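Local structure of nuclear inclusion protein A (Tobacco vein mottling virus, 3MMG) at residues L4-R9 with S157-N162; K106-M111 with S128-H133; L98-P103 with V180-K185. The protein probably acts as a 3C-type cysteine protease of chymotrypsin-like fold, cutting the viral polyprotein at specific sites. The protein carries 3 engineered substitutions. All blocks are in the same frame, centred on the assembly; numbering follows the deposited sequence. Where two conformers were deposited one is given.

How the interactions relate
Along the chain the segments come in the order 4-9, 98-103, 106-111, 128-133, 157-162, 180-185, so interaction 2 is nested within the loops closed by the other two, whereas interactions 1 and 3 cross. Their centres lie about 11 Å (1 and 2), 13 Å (2 and 3) and 16 Å (1 and 3) apart. Interaction 2 is a strand pair of the six-stranded barrel; interaction 1 involves the turn between strands 154-157 and 163-171, and interaction 3 the end of strand 177-181. Arg101 of interaction 3 forms salt bridges with Asp160 of interaction 1 and Asp107 of interaction 2, and Asp107 also bonds Ser157. The N-terminal segment, inter-barrel connection and barrel hairpin thereby meet at one side.

Interaction 1 (L4-R9 with S157-N162)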
ATOM      1  N   LEU A   4      -0.118  21.804  20.385  1.00 12.07           N
ATOM      2  CA  LEU A   4       0.676  20.620  20.118  1.00 12.42           C
ATOM      3  C   LEU A   4       0.188  19.781  18.932  1.00 12.00           C
ATOM      4  O   LEU A   4       0.987  19.387  18.065  1.00 12.74           O
ATOM      5  CB  LEU A   4       0.713  19.770  21.410  1.00 12.69           C
ATOM      6  CG  LEU A   4       1.443  18.432  21.283  1.00 15.08           C
ATOM      7  CD1 LEU A   4       2.901  18.622  20.865  1.00 18.72           C
ATOM      8  CD2 LEU A   4       1.338  17.641  22.588  1.00 14.92           C
ATOM      9  N   LEU A   5      -1.116  19.493  18.907  1.00 10.57           N
ATOM     10  CA  LEU A   5      -1.700  18.602  17.913  1.00 10.26           C
ATOM     11  C   LEU A   5      -2.268  19.378  16.722  1.00 10.18           C
ATOM     12  O   LEU A   5      -2.799  20.507  16.869  1.00  9.87           O
ATOM     13  CB  LEU A   5      -2.812  17.779  18.558  1.00 10.84           C
ATOM     14  CG  LEU A   5      -2.312  17.060  19.807  1.00 10.98           C
ATOM     15  CD1 LEU A   5      -3.453  16.543  20.668  1.00 12.72           C
ATOM     16  CD2 LEU A   5      -1.333  15.924  19.420  1.00 13.78           C
ATOM     17  N   LYS A   6      -2.173  18.762  15.540  1.00  9.64           N
ATOM     18  CA  LYS A   6      -2.619  19.388  14.307  1.00  9.94           C
ATOM     19  C   LYS A   6      -4.146  19.437  14.254  1.00  9.50           C
ATOM     20  O   LYS A   6      -4.827  18.560  14.784  1.00  9.98           O
ATOM     21  CB  LYS A   6      -2.109  18.593  13.112  1.00 10.16           C
ATOM     22  CG  LYS A   6      -0.578  18.647  12.930  1.00 13.11           C
ATOM     23  CD  LYS A   6      -0.105  20.072  12.724  1.00 17.32           C
ATOM     24  CE  LYS A   6       1.221  20.062  11.964  1.00 20.93           C
ATOM     25  NZ  LYS A   6       1.567  21.432  11.453  1.00 26.79           N
ATOM     26  N   GLY A   7      -4.649  20.469  13.581  1.00  9.70           N
ATOM     27  CA  GLY A   7      -6.088  20.696  13.418  1.00  9.33           C
ATOM     28  C   GLY A   7      -6.718  19.815  12.361  1.00  9.38           C
ATOM     29  O   GLY A   7      -6.090  18.895  11.813  1.00 10.00           O
ATOM     30  N   VAL A   8      -7.973  20.115  12.056  1.00 10.14           N
ATOM     31  CA  VAL A   8      -8.730  19.328  11.056  1.00  9.84           C
ATOM     32  C   VAL A   8      -8.050  19.278   9.671  1.00 10.73           C
ATOM     33  O   VAL A   8      -7.517  20.285   9.195  1.00 11.82           O
ATOM     34  CB  VAL A   8     -10.212  19.827  10.960  1.00  9.46           C
ATOM     35  CG1 VAL A   8     -10.904  19.667  12.347  1.00  8.93           C
ATOM     36  CG2 VAL A   8     -10.316  21.295  10.461  1.00 10.63           C
ATOM     37  N   ARG A   9      -8.031  18.084   9.074  1.00 10.45           N
ATOM     38  CA  ARG A   9      -7.426  17.834   7.746  1.00 10.56           C
ATOM     39  C   ARG A   9      -8.379  17.024   6.889  1.00 10.00           C
ATOM     40  O   ARG A   9      -9.125  16.200   7.415  1.00  9.80           O
ATOM     41  CB  ARG A   9      -6.082  17.073   7.904  1.00 10.00           C
ATOM     42  CG  ARG A   9      -5.431  16.558   6.592  1.00 12.38           C
ATOM     43  CD  ARG A   9      -3.963  16.109   6.772  1.00 13.53           C
ATOM     44  NE  ARG A   9      -3.055  17.229   7.001  1.00 14.92           N
ATOM     45  CZ  ARG A   9      -2.630  18.081   6.070  1.00 16.73           C
ATOM     46  NH1 ARG A   9      -3.007  17.964   4.800  1.00 17.39           N
ATOM     47  NH2 ARG A   9      -1.820  19.079   6.420  1.00 20.79           N
ATOM     48  N   SER A 157       1.002  11.618   6.098  1.00  8.34           N
ATOM     49  CA  SER A 157       1.567  12.598   7.037  1.00  8.62           C
ATOM     50  C   SER A 157       0.523  13.640   7.476  1.00  9.47           C
ATOM     51  O   SER A 157      -0.209  14.184   6.651  1.00 10.06           O
ATOM     52  CB  SER A 157       2.706  13.363   6.349  1.00  8.87           C
ATOM     53  OG  SER A 157       3.122  14.440   7.190  1.00  9.86           O
ATOM     54  N   ILE A 158       0.463  13.921   8.771  1.00 11.27           N
ATOM     55  CA  ILE A 158      -0.387  15.016   9.237  1.00 12.28           C
ATOM     56  C   ILE A 158       0.315  16.377   9.134  1.00 12.57           C
ATOM     57  O   ILE A 158      -0.282  17.428   9.458  1.00 13.19           O
ATOM     58  CB  ILE A 158      -0.939  14.755  10.667  1.00 12.16           C
ATOM     59  CG1 ILE A 158       0.173  14.332  11.645  1.00 15.21           C
ATOM     60  CG2 ILE A 158      -1.982  13.684  10.620  1.00 12.76           C
ATOM     61  CD1 ILE A 158       1.105  15.434  12.141  1.00 18.72           C
ATOM     62  N   ILE A 159       1.567  16.383   8.670  1.00 12.70           N
ATOM     63  CA  ILE A 159       2.262  17.652   8.381  1.00 14.10           C
ATOM     64  C   ILE A 159       1.748  18.271   7.073  1.00 13.71           C
ATOM     65  O   ILE A 159       1.345  19.434   7.034  1.00 14.34           O
ATOM     66  CB  ILE A 159       3.807  17.466   8.298  1.00 14.43           C
ATOM     67  CG1 ILE A 159       4.379  16.762   9.551  1.00 16.33           C
ATOM     68  CG2 ILE A 159       4.493  18.814   8.055  1.00 16.20           C
ATOM     69  CD1 ILE A 159       4.110  17.478  10.876  1.00 18.73           C
ATOM     70  N   ASP A 160       1.745  17.479   6.002  1.00 13.25           N
ATOM     71  CA  ASP A 160       1.422  18.000   4.668  1.00 12.12           C
ATOM     72  C   ASP A 160       0.472  17.117   3.845  1.00 11.82           C
ATOM     73  O   ASP A 160       0.239  17.393   2.649  1.00 11.64           O
ATOM     74  CB  ASP A 160       2.726  18.245   3.896  1.00 12.47           C
ATOM     75  CG  ASP A 160       3.516  16.960   3.635  1.00 14.22           C
ATOM     76  OD1 ASP A 160       3.050  15.847   4.013  1.00 11.97           O
ATOM     77  OD2 ASP A 160       4.636  17.078   3.092  1.00 14.04           O
ATOM     78  N   GLY A 161      -0.096  16.078   4.470  1.00 10.19           N
ATOM     79  CA  GLY A 161      -1.020  15.175   3.763  1.00 10.42           C
ATOM     80  C   GLY A 161      -0.427  14.299   2.660  1.00  9.73           C
ATOM     81  O   GLY A 161      -1.162  13.657   1.924  1.00 10.74           O
ATOM     82  N   ASN A 162       0.897  14.250   2.553  1.00  9.68           N
ATOM     83  CA  ASN A 162       1.540  13.349   1.597  1.00  8.67           C
ATOM     84  C   ASN A 162       1.415  11.893   2.054  1.00  8.98           C
ATOM     85  O   ASN A 162       1.388  11.608   3.254  1.00  8.27           O
ATOM     86  CB  ASN A 162       3.021  13.669   1.444  1.00  9.87           C
ATOM     87  CG  ASN A 162       3.296  14.933   0.605  1.00 11.94           C
ATOM     88  OD1 ASN A 162       2.451  15.855   0.446  1.00 15.25           O
ATOM     89  ND2 ASN A 162       4.506  14.980   0.071  1.00 14.62           N
TER
HETATM   90  O   HOH W   1      -2.841  17.968   9.784  1.00 16.62           O
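Residues 4-9 run in extended, irregular fashion past the turn 157-162, and two long side chains, those of Lys6 and Arg9, reach across to it. Lys6 comes first. Its CG stands anti to the carbonyl carbon and the chain bends at chi2 (-60°), so that the aliphatic part crosses the two isoleucines obliquely. Lys6 CG packs against Ile158 CD1 at 3.7 Å, and farther out Lys6 CE approaches the CD1 methyl of Ile159 at 4.0 Å. The methylenes make this contact. Beyond Gly7 and Val8 the chain brings Arg9 back toward the turn. Its side chain leaves with CG anti to the backbone N and then bends at chi3 (-71°), which lays the guanidinium over the peptide between Asp160 and Gly161. Gly161 N sits 3.5 Å from Arg9 NH1 over one face of the group, an approach between two donors that is packing and nothing more. Arg9 NH2 comes within 3.2 Å of Ile159 O, but at an angle too poor for a hydrogen bond. The polar link is made by a water instead, which accepts from Arg9 NE (2.9 Å) and donates to Ile158 O (2.6 Å). Gly161, with phi at 67°, offers bare backbone to the flat cation. The turn itself is internally braced: Ser157 OG accepts from Ile159 N in an ST turn, Asp160 OD1 accepts from Asn162 N in an Asx turn, and Gly161 N donates to Ser157 O. Ser157 OG also bonds Asp107, and Asp160 OD2 forms a salt bridge with Arg101. The arrangement is that of a tight beta-hairpin connection, joining strands 154-157 and 163-171 of the second barrel of a chymotrypsin-like protease, against which an N-terminal arm is laid.

Interaction 2 (K106-M111 with S128-H133); sequences KDRVCM and SSHIVH
Val109 and Ser129 form an antiparallel hydrogen-bonded pair. Val109 N donates to Ser129 O at 2.9 Å along a nearly straight path (164°), and Ser129 N returns a shorter, more bent bond to Val109 O (2.7 Å); both donors lie in the carbonyl planes. Ser129 OG, anti to its backbone N, gives its proton to His130 O and accepts from Trp143 N. Farther along, the backbones part and a water fills in, donating to Asp107 O at 2.7 Å and accepting from Ile131 N at 2.8 Å. The Asp107 carboxylate turns elsewhere, to Ser157, Arg101 and Thr104. Packing flanks the ladder: the CG2 branches of Val109 and Ile131 meet at 3.6 Å, the two side chains crossing at about a right angle. Arg108 and His130 run side by side in the same direction, with Arg108 CD 3.5 Å from His130 ND1, while Cys110 SG rests 3.7 Å from Ser128 CB. This is the open end of the hairpin 109-116/121-133, away from its turn, in the second barrel; Val109 packs on Leu155 of strand 154-157 and Leu164 of strand 163-171, and Ile131 on Trp140 of strand 139-142.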
ATOM      1  N   LYS A 106      10.268  14.121  11.523  1.00  9.93           N
ATOM      2  CA  LYS A 106       9.286  15.141  11.892  1.00 10.94           C
ATOM      3  C   LYS A 106       7.850  14.599  11.794  1.00 10.96           C
ATOM      4  O   LYS A 106       6.943  15.065  12.486  1.00 10.65           O
ATOM      5  CB  LYS A 106       9.437  16.372  10.991  1.00 11.56           C
ATOM      6  CG  LYS A 106       8.482  17.544  11.321  1.00 14.13           C
ATOM      7  CD  LYS A 106       8.759  18.790  10.446  1.00 14.87           C
ATOM      8  CE  LYS A 106       7.556  19.729  10.491  1.00 20.62           C
ATOM      9  NZ  LYS A 106       7.934  21.087   9.988  1.00 23.78           N
ATOM     10  N   ASP A 107       7.650  13.622  10.922  1.00  9.93           N
ATOM     11  CA  ASP A 107       6.295  13.187  10.600  1.00  9.50           C
ATOM     12  C   ASP A 107       5.585  12.417  11.690  1.00  9.97           C
ATOM     13  O   ASP A 107       6.193  11.629  12.423  1.00 10.91           O
ATOM     14  CB  ASP A 107       6.349  12.272   9.386  1.00  9.06           C
ATOM     15  CG  ASP A 107       6.506  13.044   8.097  1.00 11.34           C
ATOM     16  OD1 ASP A 107       5.742  14.017   7.881  1.00 10.60           O
ATOM     17  OD2 ASP A 107       7.414  12.683   7.329  1.00 11.22           O
ATOM     18  N   ARG A 108       4.276  12.601  11.738  1.00  8.94           N
ATOM     19  CA  ARG A 108       3.406  11.641  12.391  1.00  8.46           C
ATOM     20  C   ARG A 108       2.397  11.243  11.317  1.00  8.78           C
ATOM     21  O   ARG A 108       2.141  12.012  10.376  1.00  7.97           O
ATOM     22  CB  ARG A 108       2.696  12.287  13.584  1.00  9.70           C
ATOM     23  CG  ARG A 108       3.711  12.836  14.611  1.00  8.45           C
ATOM     24  CD  ARG A 108       3.042  13.270  15.893  1.00 11.88           C
ATOM     25  NE  ARG A 108       2.196  14.458  15.739  1.00 14.15           N
ATOM     26  CZ  ARG A 108       2.644  15.713  15.840  1.00 18.23           C
ATOM     27  NH1 ARG A 108       3.940  15.942  16.047  1.00 16.61           N
ATOM     28  NH2 ARG A 108       1.807  16.744  15.730  1.00 18.32           N
ATOM     29  N   VAL A 109       1.845  10.040  11.452  1.00  8.50           N
ATOM     30  CA  VAL A 109       1.000   9.495  10.370  1.00  8.37           C
ATOM     31  C   VAL A 109      -0.376   9.041  10.843  1.00  9.25           C
ATOM     32  O   VAL A 109      -0.538   8.594  11.988  1.00  9.15           O
ATOM     33  CB  VAL A 109       1.679   8.303   9.612  1.00  8.49           C
ATOM     34  CG1 VAL A 109       2.950   8.758   8.880  1.00 11.41           C
ATOM     35  CG2 VAL A 109       1.966   7.135  10.569  1.00  8.55           C
ATOM     36  N   CYS A 110      -1.373   9.200   9.959  0.50  9.47           N
ATOM     37  CA  CYS A 110      -2.705   8.554  10.103  0.50  9.29           C
ATOM     38  C   CYS A 110      -2.924   7.529   9.008  0.50  9.20           C
ATOM     39  O   CYS A 110      -2.566   7.778   7.848  0.50  8.91           O
ATOM     40  CB  CYS A 110      -3.845   9.566   9.978  0.50  9.72           C
ATOM     41  SG  CYS A 110      -3.962  10.769  11.274  0.50 11.67           S
ATOM     42  N   MET A 111      -3.569   6.408   9.342  1.00  8.83           N
ATOM     43  CA  MET A 111      -3.930   5.448   8.319  1.00  9.30           C
ATOM     44  C   MET A 111      -5.248   5.906   7.722  1.00  9.51           C
ATOM     45  O   MET A 111      -6.161   6.340   8.444  1.00  8.75           O
ATOM     46  CB  MET A 111      -4.011   4.049   8.919  1.00  9.87           C
ATOM     47  CG  MET A 111      -4.211   2.970   7.851  1.00  9.38           C
ATOM     48  SD  MET A 111      -4.109   1.309   8.574  1.00 13.44           S
ATOM     49  CE  MET A 111      -2.433   1.280   9.191  1.00 12.60           C
ATOM     50  N   SER A 128      -3.541   9.372  14.907  1.00 10.03           N
ATOM     51  CA  SER A 128      -2.191   9.606  14.369  1.00 10.04           C
ATOM     52  C   SER A 128      -1.170   8.866  15.220  1.00  9.76           C
ATOM     53  O   SER A 128      -1.374   8.666  16.424  1.00 11.21           O
ATOM     54  CB  SER A 128      -1.822  11.097  14.314  1.00 11.02           C
ATOM     55  OG  SER A 128      -1.659  11.645  15.610  1.00 12.26           O
ATOM     56  N   SER A 129      -0.050   8.513  14.602  1.00  9.14           N
ATOM     57  CA  SER A 129       0.998   7.775  15.293  1.00  9.36           C
ATOM     58  C   SER A 129       2.376   8.364  15.059  1.00  8.99           C
ATOM     59  O   SER A 129       2.686   8.861  13.982  1.00  8.40           O
ATOM     60  CB  SER A 129       1.020   6.327  14.801  1.00  9.36           C
ATOM     61  OG  SER A 129       2.039   5.559  15.446  1.00 10.86           O
ATOM     62  N   HIS A 130       3.208   8.266  16.087  1.00  8.39           N
ATOM     63  CA  HIS A 130       4.625   8.510  15.930  1.00  8.10           C
ATOM     64  C   HIS A 130       5.187   7.371  15.105  1.00  8.49           C
ATOM     65  O   HIS A 130       4.561   6.297  15.014  1.00  8.86           O
ATOM     66  CB  HIS A 130       5.304   8.577  17.308  1.00  8.67           C
ATOM     67  CG  HIS A 130       4.585   9.482  18.249  1.00  8.68           C
ATOM     68  ND1 HIS A 130       4.491  10.844  18.039  1.00 10.58           N
ATOM     69  CD2 HIS A 130       3.880   9.225  19.375  1.00 12.62           C
ATOM     70  CE1 HIS A 130       3.778  11.389  19.008  1.00 12.00           C
ATOM     71  NE2 HIS A 130       3.370  10.424  19.816  1.00 11.59           N
ATOM     72  N   ILE A 131       6.348   7.613  14.494  1.00  7.96           N
ATOM     73  CA  ILE A 131       6.995   6.578  13.652  1.00  8.16           C
ATOM     74  C   ILE A 131       8.461   6.438  13.986  1.00  8.88           C
ATOM     75  O   ILE A 131       9.076   7.387  14.503  1.00  9.10           O
ATOM     76  CB  ILE A 131       6.796   6.850  12.159  1.00  7.99           C
ATOM     77  CG1 ILE A 131       7.389   8.210  11.750  1.00  8.26           C
ATOM     78  CG2 ILE A 131       5.267   6.889  11.853  1.00  8.00           C
ATOM     79  CD1 ILE A 131       7.404   8.479  10.222  1.00  9.38           C
ATOM     80  N   VAL A 132       9.004   5.244  13.729  1.00 10.00           N
ATOM     81  CA  VAL A 132      10.425   4.985  14.005  1.00  9.94           C
ATOM     82  C   VAL A 132      10.971   4.086  12.904  1.00 10.34           C
ATOM     83  O   VAL A 132      10.434   2.998  12.686  1.00 10.60           O
ATOM     84  CB  VAL A 132      10.635   4.288  15.381  1.00 10.64           C
ATOM     85  CG1 VAL A 132      12.149   3.992  15.613  1.00 10.11           C
ATOM     86  CG2 VAL A 132      10.058   5.096  16.531  1.00 12.47           C
ATOM     87  N   HIS A 133      12.042   4.540  12.252  1.00 10.49           N
ATOM     88  CA  HIS A 133      12.629   3.814  11.140  1.00 12.04           C
ATOM     89  C   HIS A 133      13.346   2.558  11.617  1.00 12.95           C
ATOM     90  O   HIS A 133      14.053   2.583  12.643  1.00 12.67           O
ATOM     91  CB  HIS A 133      13.604   4.734  10.398  1.00 12.17           C
ATOM     92  CG  HIS A 133      14.313   4.069   9.267  1.00 12.27           C
ATOM     93  ND1 HIS A 133      13.654   3.565   8.166  1.00 15.12           N
ATOM     94  CD2 HIS A 133      15.631   3.798   9.079  1.00 11.78           C
ATOM     95  CE1 HIS A 133      14.541   3.029   7.336  1.00 10.55           C
ATOM     96  NE2 HIS A 133      15.745   3.170   7.862  1.00 14.65           N
TER
HETATM   97  O   HOH W   2       7.298  10.248  14.505  1.00  8.52           O

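Interaction 3 (L98-P103 with V180-K185); sequences LKFRQP and VEFPEK. With FMT (formic acid), chain E.
Phe100 points the edge of its ring at the face of Phe182 in a T-shaped (edge-to-face) pair: CD2 stands over the centre of the Phe182 ring, the centroids are 4.8 Å apart and the planes are inclined at 64°. The closest atoms are Phe100 CD2 and Phe182 CE1, at 3.8 Å. Both rings also meet that of Phe186, which begins the helix 186-192, Phe100 doing so edge-to-face. The second flat pair is the amide of Gln102 and the carboxylate of Glu181, whose planes are almost perpendicular (88°). Gln102 NE2 donates to the syn lone pair of Glu181 OE2 at 3.0 Å in a nearly straight bond (166°) that lies in the amide plane. The same OE2 forms a salt bridge with Arg80 and OE1 accepts from Trp140 NE1, so the carboxylate is held from several sides and probably stays ionised. On the way to its amide the Gln102 chain passes close to the backbone of the other segment, CG lying 3.2 Å from Phe182 O, a buried carbonyl with no polar partner in the model. Pro103 CD packs on Glu181 CB at 3.5 Å, the ring crossing the glutamate at about a right angle. A water donates to both Phe100 O (2.9 Å) and Pro183 O (2.8 Å), stitching the backbones together. At the outer end Lys99 NZ donates to O1 of a formic acid molecule at 3.3 Å; the ligand is probably from the crystallisation liquor. Ile42 of strand 40-43 touches both phenylalanines, so the contact sits at the seam between the two beta domains, where the inter-barrel connection packs on the strand end that leads into helix 186-192, consistent with the double-barrel architecture of chymotrypsin-like proteases.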
ATOM      1  N   LEU A  98      -2.352  12.704  -6.285  1.00 15.75           N
ATOM      2  CA  LEU A  98      -1.789  12.361  -4.961  1.00 14.49           C
ATOM      3  C   LEU A  98      -0.284  12.635  -4.937  1.00 13.52           C
ATOM      4  O   LEU A  98       0.403  12.431  -5.936  1.00 13.33           O
ATOM      5  CB  LEU A  98      -2.015  10.892  -4.618  1.00 14.29           C
ATOM      6  CG  LEU A  98      -3.423  10.324  -4.497  1.00 16.93           C
ATOM      7  CD1 LEU A  98      -3.295   8.783  -4.410  1.00 20.12           C
ATOM      8  CD2 LEU A  98      -4.164  10.899  -3.323  1.00 21.05           C
ATOM      9  N   LYS A  99       0.220  13.088  -3.780  1.00 13.25           N
ATOM     10  CA  LYS A  99       1.665  13.249  -3.567  1.00 13.27           C
ATOM     11  C   LYS A  99       2.214  12.155  -2.651  1.00 12.60           C
ATOM     12  O   LYS A  99       1.580  11.820  -1.633  1.00 13.86           O
ATOM     13  CB  LYS A  99       1.989  14.617  -2.955  1.00 13.62           C
ATOM     14  CG  LYS A  99       1.494  15.809  -3.792  1.00 16.53           C
ATOM     15  CD  LYS A  99       2.194  15.926  -5.111  1.00 22.58           C
ATOM     16  CE  LYS A  99       1.676  17.144  -5.869  1.00 26.55           C
ATOM     17  NZ  LYS A  99       1.110  16.748  -7.205  1.00 31.24           N
ATOM     18  N   PHE A 100       3.392  11.648  -3.009  1.00 11.55           N
ATOM     19  CA  PHE A 100       4.121  10.606  -2.273  1.00 11.73           C
ATOM     20  C   PHE A 100       5.493  11.142  -1.893  1.00 12.72           C
ATOM     21  O   PHE A 100       6.165  11.761  -2.713  1.00 13.81           O
ATOM     22  CB  PHE A 100       4.341   9.323  -3.112  1.00 12.05           C
ATOM     23  CG  PHE A 100       3.063   8.689  -3.634  1.00 11.35           C
ATOM     24  CD1 PHE A 100       2.424   9.202  -4.774  1.00 14.50           C
ATOM     25  CD2 PHE A 100       2.503   7.585  -2.995  1.00 14.23           C
ATOM     26  CE1 PHE A 100       1.233   8.631  -5.262  1.00 11.38           C
ATOM     27  CE2 PHE A 100       1.313   6.990  -3.487  1.00 13.61           C
ATOM     28  CZ  PHE A 100       0.688   7.509  -4.622  1.00 12.73           C
ATOM     29  N   ARG A 101       5.942  10.853  -0.679  1.00 12.11           N
ATOM     30  CA  ARG A 101       7.342  11.160  -0.339  1.00 12.33           C
ATOM     31  C   ARG A 101       7.833  10.239   0.754  1.00 12.06           C
ATOM     32  O   ARG A 101       7.074   9.527   1.357  1.00 11.78           O
ATOM     33  CB  ARG A 101       7.501  12.611   0.076  1.00 12.52           C
ATOM     34  CG  ARG A 101       6.831  12.984   1.357  1.00 12.59           C
ATOM     35  CD  ARG A 101       7.224  14.376   1.863  1.00 10.64           C
ATOM     36  NE  ARG A 101       6.340  14.744   2.974  1.00 11.06           N
ATOM     37  CZ  ARG A 101       6.508  14.378   4.254  1.00 11.14           C
ATOM     38  NH1 ARG A 101       7.549  13.628   4.641  1.00 10.45           N
ATOM     39  NH2 ARG A 101       5.619  14.760   5.157  1.00 10.72           N
ATOM     40  N   GLN A 102       9.128  10.279   1.016  1.00 12.03           N
ATOM     41  CA  GLN A 102       9.669   9.486   2.107  1.00 11.83           C
ATOM     42  C   GLN A 102       9.307  10.158   3.451  1.00  9.91           C
ATOM     43  O   GLN A 102       9.305  11.395   3.558  1.00 10.63           O
ATOM     44  CB  GLN A 102      11.185   9.464   2.018  1.00 12.83           C
ATOM     45  CG  GLN A 102      11.778   8.680   0.872  1.00 16.19           C
ATOM     46  CD  GLN A 102      13.289   8.615   1.035  1.00 20.67           C
ATOM     47  OE1 GLN A 102      13.974   9.628   0.881  1.00 23.96           O
ATOM     48  NE2 GLN A 102      13.801   7.449   1.390  1.00 23.69           N
ATOM     49  N   PRO A 103       9.104   9.361   4.500  1.00  9.91           N
ATOM     50  CA  PRO A 103       8.881   9.935   5.828  1.00 10.15           C
ATOM     51  C   PRO A 103      10.157  10.535   6.388  1.00 10.30           C
ATOM     52  O   PRO A 103      11.263  10.173   5.959  1.00 10.34           O
ATOM     53  CB  PRO A 103       8.506   8.734   6.712  1.00  9.57           C
ATOM     54  CG  PRO A 103       8.502   7.513   5.826  1.00 11.47           C
ATOM     55  CD  PRO A 103       9.140   7.885   4.512  1.00 10.77           C
ATOM     56  N   VAL A 180       5.692   0.200   4.984  1.00  7.80           N
ATOM     57  CA  VAL A 180       6.839   0.285   4.047  1.00  8.54           C
ATOM     58  C   VAL A 180       6.775   1.652   3.393  1.00  8.95           C
ATOM     59  O   VAL A 180       5.718   2.034   2.900  1.00  8.64           O
ATOM     60  CB  VAL A 180       6.849  -0.832   2.951  1.00  8.16           C
ATOM     61  CG1 VAL A 180       5.449  -0.973   2.275  1.00  7.72           C
ATOM     62  CG2 VAL A 180       7.974  -0.596   1.915  1.00  9.26           C
ATOM     63  N   GLU A 181       7.901   2.372   3.391  1.00  9.01           N
ATOM     64  CA  GLU A 181       7.939   3.736   2.882  1.00  9.65           C
ATOM     65  C   GLU A 181       8.059   3.772   1.375  1.00  9.97           C
ATOM     66  O   GLU A 181       8.693   2.905   0.781  1.00 10.26           O
ATOM     67  CB  GLU A 181       9.132   4.497   3.490  1.00 10.01           C
ATOM     68  CG  GLU A 181      10.481   3.873   3.137  1.00 12.78           C
ATOM     69  CD  GLU A 181      11.638   4.851   3.162  1.00 16.00           C
ATOM     70  OE1 GLU A 181      11.901   5.458   4.205  1.00 18.69           O
ATOM     71  OE2 GLU A 181      12.301   4.992   2.119  1.00 21.30           O
ATOM     72  N   PHE A 182       7.462   4.797   0.768  1.00 10.62           N
ATOM     73  CA  PHE A 182       7.766   5.142  -0.617  1.00 10.82           C
ATOM     74  C   PHE A 182       9.170   5.695  -0.714  1.00 12.61           C
ATOM     75  O   PHE A 182       9.644   6.338   0.228  1.00 13.72           O
ATOM     76  CB  PHE A 182       6.728   6.133  -1.174  1.00 10.61           C
ATOM     77  CG  PHE A 182       5.419   5.462  -1.428  1.00  9.22           C
ATOM     78  CD1 PHE A 182       4.428   5.461  -0.447  1.00 11.01           C
ATOM     79  CD2 PHE A 182       5.241   4.692  -2.567  1.00 10.05           C
ATOM     80  CE1 PHE A 182       3.245   4.764  -0.627  1.00 10.81           C
ATOM     81  CE2 PHE A 182       4.043   3.972  -2.762  1.00 11.50           C
ATOM     82  CZ  PHE A 182       3.053   4.003  -1.785  1.00 11.09           C
ATOM     83  N   PRO A 183       9.842   5.440  -1.841  1.00 14.13           N
ATOM     84  CA  PRO A 183      11.151   6.017  -2.094  1.00 15.05           C
ATOM     85  C   PRO A 183      11.054   7.459  -2.616  1.00 15.31           C
ATOM     86  O   PRO A 183       9.969   7.947  -2.947  1.00 14.64           O
ATOM     87  CB  PRO A 183      11.700   5.109  -3.193  1.00 14.91           C
ATOM     88  CG  PRO A 183      10.485   4.761  -3.995  1.00 13.29           C
ATOM     89  CD  PRO A 183       9.428   4.530  -2.930  1.00 14.40           C
ATOM     90  N   GLU A 184      12.202   8.132  -2.669  1.00 16.76           N
ATOM     91  CA  GLU A 184      12.304   9.469  -3.240  1.00 18.28           C
ATOM     92  C   GLU A 184      11.894   9.423  -4.711  1.00 17.49           C
ATOM     93  O   GLU A 184      12.177   8.437  -5.391  1.00 17.51           O
ATOM     94  CB  GLU A 184      13.755   9.941  -3.161  1.00 18.20           C
ATOM     95  CG  GLU A 184      13.954  11.460  -3.228  1.00 23.07           C
ATOM     96  CD  GLU A 184      15.436  11.867  -3.202  1.00 23.47           C
ATOM     97  OE1 GLU A 184      16.319  10.991  -3.017  1.00 31.11           O
ATOM     98  OE2 GLU A 184      15.720  13.072  -3.381  1.00 30.17           O
ATOM     99  N   LYS A 185      11.234  10.489  -5.172  1.00 17.76           N
ATOM    100  CA  LYS A 185      10.855  10.675  -6.587  1.00 17.76           C
ATOM    101  C   LYS A 185      10.062   9.481  -7.121  1.00 17.23           C
ATOM    102  O   LYS A 185      10.274   9.016  -8.256  1.00 16.76           O
ATOM    103  CB  LYS A 185      12.116  10.927  -7.423  1.00 18.96           C
ATOM    104  CG  LYS A 185      12.778  12.241  -7.056  1.00 20.71           C
ATOM    105  CD  LYS A 185      14.056  12.480  -7.817  1.00 26.70           C
ATOM    106  CE  LYS A 185      14.702  13.774  -7.335  1.00 29.13           C
ATOM    107  NZ  LYS A 185      16.154  13.823  -7.699  1.00 30.45           N
TER
HETATM  108  C   FMT E 242       2.507  13.286  -7.864  1.00 36.33           C
HETATM  109  O1  FMT E 242       1.425  13.689  -8.314  1.00 36.15           O
HETATM  110  O2  FMT E 242       3.578  13.913  -7.900  1.00 36.91           O
HETATM  111  O   HOH W   3       8.352  10.114  -3.704  1.00 18.07           O